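Polyketide synthase (Synechococcus sp., PDB 4GOX) probably transfers a sulfo group from the donor PAPS to a polyketide intermediate, activating it for terminal alkene formation by the olefin synthase. Local coordinates at residues 42-47 with 225-230; 62-67 with 97-102; 111-116 with 143-148; 137-142 with 194-199. All coordinates share one frame; numbering follows the deposited sequence.

Contact 1 (42-47 with 225-230)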
loop_
_atom_site.group_PDB
_atom_site.type_symbol
_atom_site.label_atom_id
_atom_site.label_comp_id
_atom_site.label_asym_id
_atom_site.label_seq_id
_atom_site.Cartn_x
_atom_site.Cartn_y
_atom_site.Cartn_z
ATOM N N VAL A 42 4.143 -8.202 -1.947
ATOM C CA VAL A 42 4.528 -9.609 -1.840
ATOM C C VAL A 42 5.957 -9.801 -2.391
ATOM O O VAL A 42 6.715 -10.604 -1.841
ATOM C CB VAL A 42 3.492 -10.593 -2.449
ATOM C CG1 VAL A 42 4.056 -12.014 -2.533
ATOM C CG2 VAL A 42 2.202 -10.596 -1.628
ATOM N N MET A 43 6.328 -9.038 -3.444
ATOM C CA MET A 43 7.683 -9.066 -4.005
ATOM C C MET A 43 8.625 -8.582 -2.879
ATOM O O MET A 43 9.573 -9.287 -2.553
ATOM C CB MET A 43 7.807 -8.127 -5.221
ATOM C CG MET A 43 7.242 -8.661 -6.529
ATOM S SD MET A 43 7.001 -7.246 -7.657
ATOM C CE MET A 43 7.049 -7.987 -9.133
ATOM N N LEU A 44 8.309 -7.421 -2.244
ATOM C CA LEU A 44 9.107 -6.828 -1.163
ATOM C C LEU A 44 9.272 -7.704 0.097
ATOM O O LEU A 44 10.325 -7.632 0.730
ATOM C CB LEU A 44 8.668 -5.387 -0.804
ATOM C CG LEU A 44 8.730 -4.321 -1.924
ATOM C CD1 LEU A 44 8.339 -2.981 -1.391
ATOM C CD2 LEU A 44 10.131 -4.220 -2.594
ATOM N N ALA A 45 8.263 -8.547 0.428
ATOM C CA ALA A 45 8.264 -9.464 1.585
ATOM C C ALA A 45 9.348 -10.531 1.515
ATOM O O ALA A 45 9.748 -11.069 2.556
ATOM C CB ALA A 45 6.906 -10.139 1.732
ATOM N N GLY A 46 9.801 -10.841 0.299
ATOM C CA GLY A 46 10.861 -11.819 0.077
ATOM C C GLY A 46 12.226 -11.301 0.475
ATOM O O GLY A 46 13.135 -12.097 0.671
ATOM N N HIS A 47 12.394 -9.964 0.590
ATOM C CA HIS A 47 13.681 -9.386 0.972
ATOM C C HIS A 47 13.947 -9.587 2.483
ATOM O O HIS A 47 13.094 -9.228 3.302
ATOM C CB HIS A 47 13.730 -7.905 0.602
ATOM C CG HIS A 47 15.105 -7.322 0.619
ATOM N ND1 HIS A 47 15.856 -7.265 1.780
ATOM C CD2 HIS A 47 15.814 -6.760 -0.387
ATOM C CE1 HIS A 47 17.007 -6.715 1.437
ATOM N NE2 HIS A 47 17.023 -6.382 0.145
ATOM N N THR A 225 15.231 -2.908 -8.388
ATOM C CA THR A 225 16.583 -2.421 -8.071
ATOM C C THR A 225 16.482 -0.944 -7.674
ATOM O O THR A 225 17.045 -0.557 -6.656
ATOM C CB THR A 225 17.552 -2.710 -9.235
ATOM O OG1 THR A 225 17.823 -4.109 -9.231
ATOM C CG2 THR A 225 18.863 -1.927 -9.148
ATOM N N ASN A 226 15.705 -0.147 -8.443
ATOM C CA ASN A 226 15.466 1.271 -8.161
ATOM C C ASN A 226 14.753 1.455 -6.810
ATOM O O ASN A 226 15.086 2.386 -6.062
ATOM C CB ASN A 226 14.648 1.920 -9.273
ATOM C CG ASN A 226 15.357 2.025 -10.592
ATOM O OD1 ASN A 226 16.584 2.157 -10.674
ATOM N ND2 ASN A 226 14.586 2.015 -11.665
ATOM N N ILE A 227 13.782 0.577 -6.507
ATOM C CA ILE A 227 13.025 0.611 -5.242
ATOM C C ILE A 227 13.993 0.327 -4.077
ATOM O O ILE A 227 13.959 1.050 -3.083
ATOM C CB ILE A 227 11.798 -0.341 -5.260
ATOM C CG1 ILE A 227 10.755 0.135 -6.294
ATOM C CG2 ILE A 227 11.174 -0.445 -3.871
ATOM C CD1 ILE A 227 9.594 -0.816 -6.499
ATOM N N CYS A 228 14.880 -0.697 -4.239
ATOM C CA CYS A 228 15.908 -1.082 -3.272
ATOM C C CYS A 228 16.879 0.078 -2.993
ATOM O O CYS A 228 17.226 0.329 -1.830
ATOM C CB CYS A 228 16.652 -2.334 -3.742
ATOM S SG CYS A 228 15.701 -3.866 -3.550
ATOM N N ASP A 229 17.300 0.789 -4.064
ATOM C CA ASP A 229 18.190 1.945 -3.963
ATOM C C ASP A 229 17.500 3.051 -3.169
ATOM O O ASP A 229 18.137 3.694 -2.330
ATOM C CB ASP A 229 18.602 2.453 -5.361
ATOM C CG ASP A 229 19.486 1.509 -6.175
ATOM O OD1 ASP A 229 20.130 0.606 -5.566
ATOM O OD2 ASP A 229 19.554 1.681 -7.411
ATOM N N PHE A 230 16.185 3.237 -3.412
ATOM C CA PHE A 230 15.358 4.231 -2.731
ATOM C C PHE A 230 15.223 3.922 -1.234
ATOM O O PHE A 230 15.400 4.819 -0.410
ATOM C CB PHE A 230 13.981 4.332 -3.406
ATOM C CG PHE A 230 12.985 5.223 -2.694
ATOM C CD1 PHE A 230 13.134 6.607 -2.702
ATOM C CD2 PHE A 230 11.861 4.683 -2.080
ATOM C CE1 PHE A 230 12.203 7.431 -2.055
ATOM C CE2 PHE A 230 10.934 5.506 -1.432
ATOM C CZ PHE A 230 11.114 6.871 -1.417
#
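The imidazole of His47 is the flat group of this contact, and SG of Cys228 comes up to it at a slant, 5.2 Å from the ring centroid and 68° off the ring normal. In the P-loop-like alpha/beta fold of the sulfotransferases, the contact joins helix 37-45 and the turn that follows it to helix 220-231. The nearest ring atom is CD2, 4.3 Å from Cys228 SG. Both ring nitrogens are used elsewhere: NE2 meets the carbonyl O of Asp234, and ND1 meets the backbone N of Gly49. These two bonds, on the nitrogens flanking CE1, probably fix the rotation of the ring. Ile227 also packs against strands 149-155 and 208-212, through Ile152, Leu209 and Val211. A beta-branched residue suits this place, because it can touch the sheet and the neighbouring helix together. Its CG2 lies opposite the backbone N about the first torsion and faces Leu44, whose side chain crosses it at about a right angle. Leu44 also touches Leu224, earlier on helix 220-231, and its side chain is about 12 Å from the bound adenosine-3'-5'-diphosphate, so it belongs to the apolar core rather than to the pocket. The single close approach of the two aliphatic chains is Leu44 CD2 to Ile227 CG2, 4.1 Å.

Contact 2 (62-67 with 97-102)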
loop_
_atom_site.group_PDB
_atom_site.type_symbol
_atom_site.label_atom_id
_atom_site.label_comp_id
_atom_site.label_asym_id
_atom_site.label_seq_id
_atom_site.Cartn_x
_atom_site.Cartn_y
_atom_site.Cartn_z
ATOM N N GLU A 62 -6.649 7.344 15.008
ATOM C CA GLU A 62 -5.907 7.976 16.081
ATOM C C GLU A 62 -5.424 6.898 17.083
ATOM O O GLU A 62 -4.228 6.812 17.381
ATOM C CB GLU A 62 -6.825 9.032 16.748
ATOM C CG GLU A 62 -6.147 9.916 17.761
ATOM C CD GLU A 62 -5.040 10.755 17.179
ATOM O OE1 GLU A 62 -5.341 11.806 16.570
ATOM O OE2 GLU A 62 -3.863 10.362 17.340
ATOM N N THR A 63 -6.363 6.077 17.572
ATOM C CA THR A 63 -6.138 5.004 18.544
ATOM C C THR A 63 -6.784 3.709 18.040
ATOM O O THR A 63 -7.692 3.744 17.192
ATOM C CB THR A 63 -6.804 5.330 19.907
ATOM O OG1 THR A 63 -8.210 5.093 19.800
ATOM C CG2 THR A 63 -6.501 6.747 20.425
ATOM N N MET A 64 -6.398 2.576 18.672
ATOM C CA MET A 64 -6.948 1.250 18.381
ATOM C C MET A 64 -8.446 1.167 18.700
ATOM O O MET A 64 -9.148 0.323 18.149
ATOM C CB MET A 64 -6.140 0.154 19.107
ATOM C CG MET A 64 -4.733 0.027 18.579
ATOM S SD MET A 64 -4.608 -0.480 16.848
ATOM C CE MET A 64 -5.304 -2.102 16.920
ATOM N N GLY A 65 -8.920 2.087 19.526
ATOM C CA GLY A 65 -10.334 2.223 19.869
ATOM C C GLY A 65 -11.131 2.766 18.694
ATOM O O GLY A 65 -12.155 2.187 18.321
ATOM N N ASP A 66 -10.639 3.854 18.060
ATOM C CA ASP A 66 -11.280 4.440 16.862
ATOM C C ASP A 66 -11.289 3.413 15.750
ATOM O O ASP A 66 -12.304 3.248 15.063
ATOM C CB ASP A 66 -10.523 5.678 16.344
ATOM C CG ASP A 66 -10.284 6.741 17.381
ATOM O OD1 ASP A 66 -11.248 7.141 18.046
ATOM O OD2 ASP A 66 -9.132 7.163 17.533
ATOM N N ARG A 67 -10.144 2.726 15.586
ATOM C CA ARG A 67 -9.926 1.694 14.579
ATOM C C ARG A 67 -10.963 0.605 14.768
ATOM O O ARG A 67 -11.682 0.296 13.822
ATOM C CB ARG A 67 -8.485 1.163 14.665
ATOM C CG ARG A 67 -8.130 0.127 13.616
ATOM C CD ARG A 67 -6.621 -0.068 13.573
ATOM N NE ARG A 67 -6.193 -1.025 12.553
ATOM C CZ ARG A 67 -6.226 -2.347 12.707
ATOM N NH1 ARG A 67 -6.699 -2.882 13.825
ATOM N NH2 ARG A 67 -5.783 -3.141 11.745
ATOM N N ALA A 97 -6.174 -11.613 20.754
ATOM C CA ALA A 97 -6.131 -11.194 22.159
ATOM C C ALA A 97 -5.184 -10.002 22.388
ATOM O O ALA A 97 -5.475 -9.154 23.231
ATOM C CB ALA A 97 -5.732 -12.374 23.056
ATOM N N LYS A 98 -4.053 -9.949 21.654
ATOM C CA LYS A 98 -3.071 -8.851 21.719
ATOM C C LYS A 98 -3.757 -7.582 21.118
ATOM O O LYS A 98 -3.637 -6.489 21.690
ATOM C CB LYS A 98 -1.799 -9.235 20.920
ATOM C CG LYS A 98 -0.628 -8.258 20.989
ATOM C CD LYS A 98 0.180 -8.369 22.267
ATOM C CE LYS A 98 1.075 -7.170 22.457
ATOM N NZ LYS A 98 1.316 -6.880 23.895
ATOM N N VAL A 99 -4.529 -7.763 20.013
ATOM C CA VAL A 99 -5.282 -6.689 19.340
ATOM C C VAL A 99 -6.400 -6.151 20.282
ATOM O O VAL A 99 -6.451 -4.942 20.524
ATOM C CB VAL A 99 -5.790 -7.108 17.932
ATOM C CG1 VAL A 99 -6.816 -6.113 17.369
ATOM C CG2 VAL A 99 -4.621 -7.276 16.957
ATOM N N ASN A 100 -7.221 -7.071 20.866
ATOM C CA ASN A 100 -8.324 -6.793 21.801
ATOM C C ASN A 100 -7.871 -6.021 23.038
ATOM O O ASN A 100 -8.617 -5.188 23.562
ATOM C CB ASN A 100 -9.061 -8.084 22.190
ATOM C CG ASN A 100 -9.896 -8.703 21.077
ATOM O OD1 ASN A 100 -9.939 -8.233 19.928
ATOM N ND2 ASN A 100 -10.591 -9.786 21.398
ATOM N N GLN A 101 -6.635 -6.270 23.469
ATOM C CA GLN A 101 -6.026 -5.600 24.611
ATOM C C GLN A 101 -5.597 -4.179 24.253
ATOM O O GLN A 101 -5.762 -3.255 25.054
ATOM C CB GLN A 101 -4.890 -6.454 25.194
ATOM C CG GLN A 101 -5.330 -7.364 26.370
ATOM C CD GLN A 101 -6.758 -7.912 26.306
ATOM O OE1 GLN A 101 -7.697 -7.361 26.906
ATOM N NE2 GLN A 101 -6.954 -9.018 25.591
ATOM N N TRP A 102 -5.093 -3.991 23.019
ATOM C CA TRP A 102 -4.712 -2.670 22.530
ATOM C C TRP A 102 -5.957 -1.813 22.380
ATOM O O TRP A 102 -5.943 -0.643 22.772
ATOM C CB TRP A 102 -4.005 -2.795 21.192
ATOM C CG TRP A 102 -2.556 -3.144 21.290
ATOM C CD1 TRP A 102 -1.670 -2.736 22.248
ATOM C CD2 TRP A 102 -1.783 -3.779 20.268
ATOM N NE1 TRP A 102 -0.396 -3.136 21.913
ATOM C CE2 TRP A 102 -0.436 -3.772 20.696
ATOM C CE3 TRP A 102 -2.098 -4.332 19.012
ATOM C CZ2 TRP A 102 0.589 -4.338 19.936
ATOM C CZ3 TRP A 102 -1.081 -4.891 18.256
ATOM C CH2 TRP A 102 0.243 -4.891 18.718
#
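A capping box starts helix 64-71 and sets Met64, its first residue, against Trp102 and Val99 of helix 92-104. Thr63 is the N-cap: its OG1 accepts from Asp66 N at 3.2 Å in a fairly straight bond, N-H...O 163°, and more weakly from Gly65 N. Asp66 returns the bond, its OD2 taking Thr63 N at 3.0 Å on the anti side of the carboxylate, 25° out of plane. Threonine and aspartate suit these two places because each has a short side chain ending in an acceptor, able to meet the amides that the first turn of a helix leaves without a carbonyl. Met64 then runs beside Trp102, the two side chains pointing the same way, with Met64 CG 3.9 Å from Trp102 CB. Its CB rests 3.8 Å from Trp102 O, a carbonyl that is hydrogen-bonded to OG1 of Thr107. Bends at chi2 and chi3, both near -60°, fold the thioether back, and Met64 CE reaches Val99 CG1 at 4.3 Å. Met64 CE also comes obliquely to the indole, which makes an edge-to-face pair with Tyr115, while Leu80, Ile109 and Ile112 also touch Met64. No hydrogen bond crosses between the segments: Thr63 and Asp66 cap the helix start, and the helices meet through apolar surfaces, where an unbranched, polarisable methionine can follow an uneven neighbour.

Contact 3 (111-116 with 143-148)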
loop_
_atom_site.group_PDB
_atom_site.type_symbol
_atom_site.label_atom_id
_atom_site.label_comp_id
_atom_site.label_asym_id
_atom_site.label_seq_id
_atom_site.Cartn_x
_atom_site.Cartn_y
_atom_site.Cartn_z
ATOM N N ASP A 111 1.978 4.289 18.719
ATOM C CA ASP A 111 2.547 3.221 19.542
ATOM C C ASP A 111 2.579 1.889 18.818
ATOM O O ASP A 111 3.551 1.163 18.988
ATOM C CB ASP A 111 1.801 3.111 20.886
ATOM C CG ASP A 111 2.010 4.282 21.825
ATOM O OD1 ASP A 111 2.740 5.228 21.452
ATOM O OD2 ASP A 111 1.467 4.244 22.941
ATOM N N ILE A 112 1.537 1.578 17.994
ATOM C CA ILE A 112 1.460 0.349 17.198
ATOM C C ILE A 112 2.586 0.325 16.147
ATOM O O ILE A 112 3.239 -0.701 15.983
ATOM C CB ILE A 112 0.045 0.104 16.599
ATOM C CG1 ILE A 112 -1.059 0.229 17.664
ATOM C CG2 ILE A 112 -0.052 -1.227 15.870
ATOM C CD1 ILE A 112 -0.992 -0.805 18.887
ATOM N N TYR A 113 2.839 1.472 15.473
ATOM C CA TYR A 113 3.928 1.587 14.512
ATOM C C TYR A 113 5.280 1.383 15.200
ATOM O O TYR A 113 6.075 0.590 14.702
ATOM C CB TYR A 113 3.880 2.923 13.749
ATOM C CG TYR A 113 2.887 2.940 12.604
ATOM C CD1 TYR A 113 1.773 3.782 12.629
ATOM C CD2 TYR A 113 3.082 2.149 11.474
ATOM C CE1 TYR A 113 0.885 3.841 11.550
ATOM C CE2 TYR A 113 2.190 2.182 10.400
ATOM C CZ TYR A 113 1.103 3.043 10.434
ATOM O OH TYR A 113 0.214 3.046 9.387
ATOM N N ALA A 114 5.534 2.060 16.349
ATOM C CA ALA A 114 6.792 1.933 17.108
ATOM C C ALA A 114 7.005 0.491 17.591
ATOM O O ALA A 114 8.140 -0.007 17.566
ATOM C CB ALA A 114 6.816 2.898 18.284
ATOM N N TYR A 115 5.899 -0.193 17.957
ATOM C CA TYR A 115 5.895 -1.589 18.373
ATOM C C TYR A 115 6.317 -2.480 17.206
ATOM O O TYR A 115 7.199 -3.316 17.375
ATOM C CB TYR A 115 4.493 -2.005 18.838
ATOM C CG TYR A 115 4.418 -3.409 19.402
ATOM C CD1 TYR A 115 4.752 -3.668 20.732
ATOM C CD2 TYR A 115 3.969 -4.474 18.621
ATOM C CE1 TYR A 115 4.673 -4.955 21.262
ATOM C CE2 TYR A 115 3.879 -5.765 19.142
ATOM C CZ TYR A 115 4.236 -6.001 20.463
ATOM O OH TYR A 115 4.128 -7.259 20.995
ATOM N N LEU A 116 5.666 -2.335 16.044
ATOM C CA LEU A 116 5.978 -3.176 14.888
ATOM C C LEU A 116 7.415 -2.955 14.389
ATOM O O LEU A 116 8.085 -3.926 14.063
ATOM C CB LEU A 116 4.935 -3.038 13.770
ATOM C CG LEU A 116 3.496 -3.478 14.083
ATOM C CD1 LEU A 116 2.540 -2.997 13.000
ATOM C CD2 LEU A 116 3.378 -4.983 14.214
ATOM N N GLU A 143 3.116 12.320 8.047
ATOM C CA GLU A 143 4.051 13.409 8.288
ATOM C C GLU A 143 3.955 13.936 9.719
ATOM O O GLU A 143 4.956 14.435 10.241
ATOM C CB GLU A 143 3.912 14.515 7.230
ATOM C CG GLU A 143 4.449 14.050 5.875
ATOM C CD GLU A 143 5.931 13.712 5.876
ATOM O OE1 GLU A 143 6.745 14.623 6.151
ATOM O OE2 GLU A 143 6.280 12.536 5.628
ATOM N N ILE A 144 2.782 13.765 10.375
ATOM C CA ILE A 144 2.599 14.115 11.782
ATOM C C ILE A 144 3.328 13.104 12.691
ATOM O O ILE A 144 4.009 13.506 13.631
ATOM C CB ILE A 144 1.082 14.308 12.123
ATOM C CG1 ILE A 144 0.640 15.747 11.739
ATOM C CG2 ILE A 144 0.766 14.036 13.609
ATOM C CD1 ILE A 144 -0.815 15.937 11.403
ATOM N N LEU A 145 3.207 11.802 12.401
ATOM C CA LEU A 145 3.793 10.732 13.232
ATOM C C LEU A 145 5.283 10.440 13.050
ATOM O O LEU A 145 5.928 10.026 14.012
ATOM C CB LEU A 145 3.029 9.403 13.043
ATOM C CG LEU A 145 1.538 9.359 13.399
ATOM C CD1 LEU A 145 0.927 8.045 12.928
ATOM C CD2 LEU A 145 1.301 9.577 14.905
ATOM N N PHE A 146 5.809 10.598 11.828
ATOM C CA PHE A 146 7.176 10.198 11.474
ATOM C C PHE A 146 8.079 11.294 10.947
ATOM O O PHE A 146 7.629 12.171 10.205
ATOM C CB PHE A 146 7.120 9.079 10.423
ATOM C CG PHE A 146 6.198 7.938 10.774
ATOM C CD1 PHE A 146 6.570 6.986 11.722
ATOM C CD2 PHE A 146 4.978 7.784 10.122
ATOM C CE1 PHE A 146 5.719 5.930 12.043
ATOM C CE2 PHE A 146 4.139 6.719 10.433
ATOM C CZ PHE A 146 4.511 5.805 11.397
ATOM N N ASP A 147 9.378 11.180 11.255
ATOM C CA ASP A 147 10.413 12.102 10.788
ATOM C C ASP A 147 10.919 11.684 9.427
ATOM O O ASP A 147 11.175 12.537 8.579
ATOM C CB ASP A 147 11.628 12.060 11.739
ATOM C CG ASP A 147 11.595 12.966 12.957
ATOM O OD1 ASP A 147 12.446 12.775 13.855
ATOM O OD2 ASP A 147 10.766 13.916 12.979
ATOM N N GLN A 148 11.100 10.367 9.236
ATOM C CA GLN A 148 11.733 9.765 8.064
ATOM C C GLN A 148 10.875 8.779 7.267
ATOM O O GLN A 148 11.429 7.816 6.732
ATOM C CB GLN A 148 13.047 9.081 8.504
ATOM C CG GLN A 148 14.204 10.042 8.743
ATOM C CD GLN A 148 14.998 10.288 7.485
ATOM O OE1 GLN A 148 15.995 9.606 7.212
ATOM N NE2 GLN A 148 14.581 11.273 6.693
#
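Tyr113 meets the ring of Phe146 from its first side-chain carbon onward. CB lies in the plane of that ring, at its edge, with Phe146 CZ 3.8 Å away. Tyr113 CG comes closer still, 3.5 Å from Phe146 CZ; Tyr113 CD1 and CD2 lie 3.6 and 3.9 Å from that CZ, and CE1 only a little farther, so the corner of the phenylalanine stands over one face of the tyrosine, toward the rim near CB. The planes meet at 82° and the centroids are 5.2 Å apart: a T-shaped (edge-to-face) pair, in which the C-H at CZ of Phe146 points at the face of Tyr113. From the neighbouring residue, Leu145 CD1 adds a looser touch on Tyr113 CD1, at 4.4 Å. Both rings also rest on Ile26 and Phe28 of strand 26-30, so the contact lies on the parallel sheet of the alpha/beta fold and joins helix 109-119 to the end of helix 136-145. Phe146 is the residue where the chain leaves helical geometry, and with CG anti to its carbonyl carbon (chi1 -50°) its ring extends toward Tyr113. Farther out, Tyr113 OH is hydrogen-bonded to OD1 of Asp127, which gives the far end of a buried ring a polar partner. A leucine in place of Tyr113 would probably leave the Phe146 edge without an aromatic face to meet and Asp127 without this hydroxyl. Over one face of the Phe146 ring, toward the rim, lies CB of Leu145.

Contact 4 (137-142 with 194-199)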
loop_
_atom_site.group_PDB
_atom_site.type_symbol
_atom_site.label_atom_id
_atom_site.label_comp_id
_atom_site.label_asym_id
_atom_site.label_seq_id
_atom_site.Cartn_x
_atom_site.Cartn_y
_atom_site.Cartn_z
ATOM N N HIS A 137 -6.173 13.745 4.275
ATOM C CA HIS A 137 -6.109 13.819 5.727
ATOM C C HIS A 137 -5.462 12.558 6.324
ATOM O O HIS A 137 -4.629 12.684 7.217
ATOM C CB HIS A 137 -7.495 14.146 6.320
ATOM C CG HIS A 137 -7.473 14.342 7.798
ATOM N ND1 HIS A 137 -6.869 15.446 8.365
ATOM C CD2 HIS A 137 -7.955 13.545 8.785
ATOM C CE1 HIS A 137 -6.988 15.278 9.676
ATOM N NE2 HIS A 137 -7.659 14.163 9.971
ATOM N N ILE A 138 -5.742 11.357 5.755
ATOM C CA ILE A 138 -5.113 10.101 6.192
ATOM C C ILE A 138 -3.597 10.215 5.939
ATOM O O ILE A 138 -2.811 9.991 6.849
ATOM C CB ILE A 138 -5.705 8.850 5.470
ATOM C CG1 ILE A 138 -7.204 8.639 5.837
ATOM C CG2 ILE A 138 -4.870 7.611 5.795
ATOM C CD1 ILE A 138 -7.943 7.516 4.874
ATOM N N LEU A 139 -3.208 10.607 4.709
ATOM C CA LEU A 139 -1.811 10.775 4.305
ATOM C C LEU A 139 -1.097 11.781 5.209
ATOM O O LEU A 139 0.056 11.537 5.565
ATOM C CB LEU A 139 -1.739 11.264 2.841
ATOM C CG LEU A 139 -2.251 10.308 1.734
ATOM C CD1 LEU A 139 -1.948 10.888 0.347
ATOM C CD2 LEU A 139 -1.623 8.904 1.854
ATOM N N ASP A 140 -1.784 12.921 5.588
ATOM C CA ASP A 140 -1.240 13.936 6.500
ATOM C C ASP A 140 -0.827 13.314 7.845
ATOM O O ASP A 140 0.084 13.832 8.498
ATOM C CB ASP A 140 -2.274 15.062 6.760
ATOM C CG ASP A 140 -2.517 15.977 5.564
ATOM O OD1 ASP A 140 -1.691 15.971 4.627
ATOM O OD2 ASP A 140 -3.533 16.690 5.565
ATOM N N HIS A 141 -1.498 12.230 8.275
ATOM C CA HIS A 141 -1.167 11.577 9.564
ATOM C C HIS A 141 0.278 11.064 9.606
ATOM O O HIS A 141 0.909 11.095 10.665
ATOM C CB HIS A 141 -2.119 10.419 9.842
ATOM C CG HIS A 141 -2.219 10.011 11.279
ATOM N ND1 HIS A 141 -2.803 8.816 11.635
ATOM C CD2 HIS A 141 -1.817 10.654 12.403
ATOM C CE1 HIS A 141 -2.761 8.774 12.956
ATOM N NE2 HIS A 141 -2.191 9.871 13.459
ATOM N N SER A 142 0.812 10.631 8.451
ATOM C CA SER A 142 2.171 10.088 8.373
ATOM C C SER A 142 3.228 11.147 8.673
ATOM O O SER A 142 4.114 10.908 9.490
ATOM C CB SER A 142 2.421 9.435 7.021
ATOM O OG SER A 142 3.763 8.983 6.958
ATOM N N ARG A 194 -3.882 11.878 -7.291
ATOM C CA ARG A 194 -3.635 13.298 -7.053
ATOM C C ARG A 194 -3.140 13.541 -5.600
ATOM O O ARG A 194 -2.132 14.229 -5.410
ATOM C CB ARG A 194 -4.883 14.126 -7.380
ATOM C CG ARG A 194 -4.814 15.597 -6.957
ATOM C CD ARG A 194 -4.011 16.363 -7.972
ATOM N NE ARG A 194 -4.607 16.259 -9.306
ATOM C CZ ARG A 194 -3.966 16.522 -10.438
ATOM N NH1 ARG A 194 -2.692 16.893 -10.416
ATOM N NH2 ARG A 194 -4.588 16.393 -11.605
ATOM N N ASN A 195 -3.804 12.924 -4.599
ATOM C CA ASN A 195 -3.419 13.062 -3.184
ATOM C C ASN A 195 -1.988 12.585 -2.924
ATOM O O ASN A 195 -1.230 13.295 -2.266
ATOM C CB ASN A 195 -4.401 12.349 -2.260
ATOM C CG ASN A 195 -5.764 12.975 -2.184
ATOM O OD1 ASN A 195 -5.919 14.153 -2.378
ATOM N ND2 ASN A 195 -6.779 12.216 -1.836
ATOM N N ILE A 196 -1.609 11.421 -3.476
ATOM C CA ILE A 196 -0.264 10.851 -3.288
ATOM C C ILE A 196 0.793 11.714 -3.966
ATOM O O ILE A 196 1.833 12.000 -3.364
ATOM C CB ILE A 196 -0.149 9.349 -3.665
ATOM C CG1 ILE A 196 -1.223 8.502 -2.946
ATOM C CG2 ILE A 196 1.253 8.827 -3.308
ATOM C CD1 ILE A 196 -1.518 7.206 -3.691
ATOM N N LEU A 197 0.504 12.160 -5.209
ATOM C CA LEU A 197 1.345 13.102 -5.943
ATOM C C LEU A 197 1.563 14.384 -5.097
ATOM O O LEU A 197 2.713 14.811 -4.939
ATOM C CB LEU A 197 0.693 13.462 -7.289
ATOM C CG LEU A 197 1.496 14.393 -8.181
ATOM C CD1 LEU A 197 2.733 13.690 -8.709
ATOM C CD2 LEU A 197 0.620 14.964 -9.319
ATOM N N ASP A 198 0.466 14.988 -4.557
ATOM C CA ASP A 198 0.556 16.184 -3.712
ATOM C C ASP A 198 1.423 15.931 -2.471
ATOM O O ASP A 198 2.250 16.778 -2.147
ATOM C CB ASP A 198 -0.831 16.697 -3.287
ATOM C CG ASP A 198 -1.631 17.340 -4.419
ATOM O OD1 ASP A 198 -1.075 17.481 -5.546
ATOM O OD2 ASP A 198 -2.834 17.630 -4.207
ATOM N N LEU A 199 1.282 14.744 -1.821
ATOM C CA LEU A 199 2.134 14.373 -0.683
ATOM C C LEU A 199 3.607 14.348 -1.113
ATOM O O LEU A 199 4.452 14.966 -0.461
ATOM C CB LEU A 199 1.722 13.014 -0.081
ATOM C CG LEU A 199 2.664 12.406 0.975
ATOM C CD1 LEU A 199 2.706 13.242 2.215
ATOM C CD2 LEU A 199 2.277 10.966 1.289
#
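Leu139 carries this contact almost alone, its CD1 methyl reaching the backbone of segment 194-199, in helix 181-202. The methyl sits 3.6 Å from Asn195 O and 3.9 Å from Asn195 CB. Two torsions put it there: CG stands anti to the carbonyl carbon of Leu139 (chi1 -65°), and an anti chi2 carries CD1 straight on, so that the chain is extended toward the other helix. Ile196 meets the same methyl with CG1, at 4.1 Å, while Leu199, one turn after Asn195, offers its CB at 4.3 Å. The carbonyl beneath the methyl is not left without a polar partner, since Asn195 O accepts the helical bond from Leu199 N. The axes of the two short helical segments run in nearly the same direction, with a crossing angle of -29° and a closest approach of 10.3 Å, as suits helices laid on a parallel sheet. Helix 136-145 leads into strand 149-155 and helix 181-202 into strand 208-212, each within a beta-alpha-beta crossover. Leu139, Ile196 and Leu199 all touch Leu30 of strand 26-30, and such a place between helices and sheet suits branched aliphatic residues. From its side chain Asn195, nearer the surface, contributes CB, besides its carbonyl; its amide ND2 turns elsewhere to bond Gly133 O. Leu199 differs from Leu139 in its first torsion: CG is anti to the backbone N (chi1 171°), and its CD1 packs against Glu143 CG.

From the N terminus, helix 37-45 opens contact 1, which closes only at helix 220-231 and so spans the other three. Within that long loop contact 2 closes first, joining helices 64-71 and 92-104. Contact 3 follows in series, from helix 109-119 to the end of helix 136-145. Before it closes, contact 4 has opened on the same helix, so the two cross along the chain; contact 4 closes on helix 181-202. Contacts 2 and 3 touch in space through Trp102 and Ile112, linking the peripheral helices to those on the sheet. Contact 1 touches none of them; its nearest atoms lie about 8 Å from contact 3 and about 17 Å from contact 2.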